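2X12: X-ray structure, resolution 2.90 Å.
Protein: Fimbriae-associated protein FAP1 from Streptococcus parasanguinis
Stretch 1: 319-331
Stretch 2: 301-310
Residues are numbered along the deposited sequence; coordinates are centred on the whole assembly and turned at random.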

# COMPACT_ATOMS: atom_id res chain seq x y z
N PRO A 319 -7.48 12.56 -2.66
CA PRO A 319 -7.60 11.73 -3.83
C PRO A 319 -8.13 10.34 -3.51
O PRO A 319 -7.79 9.77 -2.48
CB PRO A 319 -6.15 11.61 -4.30
CG PRO A 319 -5.39 11.59 -3.04
CD PRO A 319 -6.14 12.49 -2.08
N TYR A 320 -8.91 9.76 -4.41
CA TYR A 320 -9.33 8.39 -4.21
C TYR A 320 -9.03 7.56 -5.41
O TYR A 320 -8.95 8.11 -6.51
CB TYR A 320 -10.81 8.30 -3.88
CG TYR A 320 -11.77 8.83 -4.89
CD1 TYR A 320 -12.27 10.12 -4.79
CD2 TYR A 320 -12.25 8.02 -5.90
CE1 TYR A 320 -13.19 10.61 -5.70
CE2 TYR A 320 -13.17 8.50 -6.82
CZ TYR A 320 -13.64 9.79 -6.71
OH TYR A 320 -14.55 10.27 -7.61
N VAL A 321 -8.89 6.24 -5.19
CA VAL A 321 -8.66 5.27 -6.29
C VAL A 321 -9.93 4.68 -6.90
O VAL A 321 -10.90 4.34 -6.19
CB VAL A 321 -7.81 4.10 -5.81
CG1 VAL A 321 -7.70 3.05 -6.93
CG2 VAL A 321 -6.44 4.58 -5.35
N ILE A 322 -9.91 4.56 -8.22
CA ILE A 322 -10.94 3.85 -8.96
C ILE A 322 -10.37 2.52 -9.40
O ILE A 322 -9.24 2.43 -9.96
CB ILE A 322 -11.40 4.62 -10.19
CG1 ILE A 322 -12.24 5.84 -9.79
CG2 ILE A 322 -12.20 3.71 -11.13
CD1 ILE A 322 -12.11 7.06 -10.74
N ALA A 323 -11.14 1.46 -9.19
CA ALA A 323 -10.59 0.15 -9.43
C ALA A 323 -10.42 -0.01 -10.90
O ALA A 323 -11.19 0.56 -11.67
CB ALA A 323 -11.50 -0.90 -8.87
N ASN A 324 -9.39 -0.74 -11.30
CA ASN A 324 -9.16 -1.03 -12.71
C ASN A 324 -10.21 -2.05 -13.19
O ASN A 324 -10.67 -2.01 -14.32
CB ASN A 324 -7.72 -1.53 -12.95
CG ASN A 324 -6.67 -0.44 -12.71
OD1 ASN A 324 -6.94 0.75 -12.91
ND2 ASN A 324 -5.49 -0.84 -12.25
N ASP A 325 -10.55 -2.96 -12.30
CA ASP A 325 -11.54 -3.96 -12.55
C ASP A 325 -12.28 -4.31 -11.26
O ASP A 325 -13.21 -3.61 -10.84
CB ASP A 325 -10.88 -5.23 -13.12
CG ASP A 325 -11.26 -5.50 -14.59
OD1 ASP A 325 -10.29 -5.46 -15.44
OD2 ASP A 325 -12.50 -5.74 -14.87
N SER A 326 -11.82 -5.38 -10.62
CA SER A 326 -12.62 -6.15 -9.69
C SER A 326 -12.10 -5.99 -8.27
O SER A 326 -12.62 -6.60 -7.32
CB SER A 326 -12.57 -7.62 -10.11
OG SER A 326 -11.21 -8.05 -10.06
N GLY A 327 -11.04 -5.20 -8.16
CA GLY A 327 -10.50 -4.82 -6.87
C GLY A 327 -11.46 -3.88 -6.18
O GLY A 327 -12.27 -3.19 -6.82
N THR A 328 -11.39 -3.88 -4.86
CA THR A 328 -12.25 -3.02 -4.07
C THR A 328 -11.53 -2.72 -2.75
O THR A 328 -10.46 -3.25 -2.49
CB THR A 328 -13.65 -3.67 -3.85
OG1 THR A 328 -14.63 -2.69 -3.45
CG2 THR A 328 -13.56 -4.75 -2.82
N ALA A 329 -12.13 -1.84 -1.96
CA ALA A 329 -11.52 -1.29 -0.74
C ALA A 329 -10.06 -0.94 -0.95
O ALA A 329 -9.23 -1.29 -0.15
CB ALA A 329 -11.65 -2.23 0.39
N ILE A 330 -9.74 -0.27 -2.04
CA ILE A 330 -8.35 0.10 -2.28
C ILE A 330 -7.93 1.36 -1.55
O ILE A 330 -8.66 2.34 -1.48
CB ILE A 330 -8.12 0.37 -3.73
CG1 ILE A 330 -8.38 -0.91 -4.53
CG2 ILE A 330 -6.73 0.84 -3.92
CD1 ILE A 330 -8.43 -0.72 -6.03
N GLY A 331 -6.74 1.36 -0.99
CA GLY A 331 -6.21 2.58 -0.37
C GLY A 331 -4.74 2.39 -0.18
O GLY A 331 -4.22 1.28 -0.37
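Stretch 2 301-310: FYEDGSKGNY

How does stretch 2 run against stretch 1? Its last residues, Lys307 to Tyr310, are extended and lie antiparallel to the strand 319-322, with 148° between the two N-to-C directions and a closest approach of the axes of 4.4 Å. The register pairs Pro319 with Tyr310, Tyr320 with Asn309 and Val321 with Gly308. Earlier in stretch 2 the chain is a loop that passes beside the loop of stretch 1 around Asn324, with the CA atoms of Glu303 and Asn324 6.0 Å apart.

Which backbone groups are satisfied where the strands pair? Tyr320 and Asn309 serve each other in both directions: Tyr320 N donates to Asn309 O at 2.6 Å, and Asn309 N donates to Tyr320 O at 2.9 Å. Two residues further along, Ile322 N donates to Lys307 O at 3.2 Å. Between these bonds, Val321 and Gly308 face each other without hydrogen bonds, their CA atoms 4.3 Å apart. Gly308 suits this close passage, since a CB there would fall 2.7 Å from Tyr320 O.

What does the carboxylate of Glu303 do in the turn? It accepts from three backbone amides of stretch 1. The CA-to-CB bond points sideways, but the end of the side chain comes nearer, and Asn324 N donates to Glu303 OE1 at 2.7 Å in an almost straight bond. Asp325 N donates to Glu303 OE2 at 3.2 Å, and Gly327 N adds a weak bond to Glu303 OE2 at 3.4 Å. Three NH groups thus converge on one buried acid, tying the turn to stretch 2. Gly327 leaves room for that side chain: an ideal CB would lie 2.6 Å from Glu303 CG. Ile330 CD1 packs on Glu303 CB at 3.7 Å.

How does Asn324 answer in return? Its side-chain amide spends both protons on stretch 2: Asn324 ND2 donates to Tyr302 O at 2.9 Å and to Asp304 OD1 at 2.8 Å. Asp304 OD1 also accepts from Ser306 N at 2.9 Å and from Ser306 OG at 2.6 Å, so this oxygen joins the loop's own fold to the contact, while Asp304 OD2 is satisfied elsewhere in the structure.

What do the side chains add along the strands? Tyr320 and Ile322 share a face with Asn309 and Lys307; Tyr320 OH reaches 3.5 Å from Asn309 CB, and Ile322 CD1 lies 3.7 Å from Gly308 CA. On the other face, Pro319 CB packs on Tyr310 CE2 at 3.5 Å.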

# COMPACT_ATOMS: atom_id res chain seq x y z
N PHE A 301 -5.39 -9.91 -10.13
CA PHE A 301 -5.74 -8.50 -10.25
C PHE A 301 -4.55 -7.57 -10.13
O PHE A 301 -3.57 -7.92 -9.52
CB PHE A 301 -6.79 -8.14 -9.22
CG PHE A 301 -6.38 -8.38 -7.81
CD1 PHE A 301 -6.55 -9.63 -7.25
CD2 PHE A 301 -5.88 -7.38 -7.06
CE1 PHE A 301 -6.19 -9.87 -5.95
CE2 PHE A 301 -5.53 -7.61 -5.76
CZ PHE A 301 -5.70 -8.85 -5.20
N TYR A 302 -4.66 -6.38 -10.73
CA TYR A 302 -3.57 -5.42 -10.71
C TYR A 302 -4.20 -4.09 -10.47
O TYR A 302 -4.78 -3.53 -11.37
CB TYR A 302 -2.81 -5.46 -12.02
CG TYR A 302 -1.50 -4.71 -12.10
CD1 TYR A 302 -0.31 -5.28 -11.74
CD2 TYR A 302 -1.43 -3.45 -12.64
CE1 TYR A 302 0.88 -4.61 -11.84
CE2 TYR A 302 -0.23 -2.77 -12.76
CZ TYR A 302 0.91 -3.35 -12.36
OH TYR A 302 2.09 -2.67 -12.53
N GLU A 303 -4.18 -3.65 -9.22
CA GLU A 303 -4.75 -2.37 -8.82
C GLU A 303 -3.58 -1.53 -8.38
O GLU A 303 -3.17 -1.53 -7.21
CB GLU A 303 -5.75 -2.59 -7.71
CG GLU A 303 -6.90 -3.52 -8.11
CD GLU A 303 -7.75 -2.97 -9.28
OE1 GLU A 303 -7.65 -1.73 -9.55
OE2 GLU A 303 -8.50 -3.79 -9.92
N ASP A 304 -2.96 -0.93 -9.41
CA ASP A 304 -2.03 0.19 -9.28
C ASP A 304 -2.99 1.29 -9.03
O ASP A 304 -4.21 1.02 -8.99
CB ASP A 304 -1.26 0.42 -10.57
CG ASP A 304 -2.18 0.68 -11.78
OD1 ASP A 304 -3.38 0.91 -11.59
OD2 ASP A 304 -1.67 0.67 -12.95
N GLY A 305 -2.55 2.53 -8.91
CA GLY A 305 -3.56 3.56 -8.65
C GLY A 305 -3.86 4.38 -9.86
O GLY A 305 -4.09 5.58 -9.76
N SER A 306 -3.83 3.76 -11.03
CA SER A 306 -3.67 4.57 -12.22
C SER A 306 -4.92 5.36 -12.56
O SER A 306 -4.82 6.36 -13.21
CB SER A 306 -3.26 3.72 -13.40
OG SER A 306 -4.08 2.58 -13.48
N LYS A 307 -6.10 4.88 -12.17
CA LYS A 307 -7.33 5.63 -12.36
C LYS A 307 -7.71 6.18 -11.03
O LYS A 307 -7.51 5.51 -10.03
CB LYS A 307 -8.45 4.71 -12.86
CG LYS A 307 -8.42 4.44 -14.40
CD LYS A 307 -8.87 2.99 -14.78
CE LYS A 307 -10.18 2.88 -15.63
NZ LYS A 307 -11.10 1.80 -15.03
N GLY A 308 -8.26 7.38 -10.98
CA GLY A 308 -8.63 7.98 -9.69
C GLY A 308 -9.21 9.36 -9.81
O GLY A 308 -9.30 9.88 -10.90
N ASN A 309 -9.65 9.94 -8.71
CA ASN A 309 -10.22 11.29 -8.73
C ASN A 309 -10.18 11.87 -7.32
O ASN A 309 -9.55 11.28 -6.44
CB ASN A 309 -11.65 11.26 -9.28
CG ASN A 309 -12.09 12.58 -9.92
OD1 ASN A 309 -11.57 13.64 -9.60
ND2 ASN A 309 -13.08 12.51 -10.81
N TYR A 310 -10.86 13.00 -7.09
CA TYR A 310 -10.77 13.69 -5.83
C TYR A 310 -12.10 13.88 -5.11
O TYR A 310 -13.09 14.20 -5.73
CB TYR A 310 -10.15 15.06 -6.06
CG TYR A 310 -8.70 15.00 -6.46
CD1 TYR A 310 -8.32 15.12 -7.78
CD2 TYR A 310 -7.72 14.82 -5.51
CE1 TYR A 310 -7.00 15.06 -8.14
CE2 TYR A 310 -6.41 14.77 -5.85
CZ TYR A 310 -6.05 14.87 -7.16
OH TYR A 310 -4.71 14.80 -7.45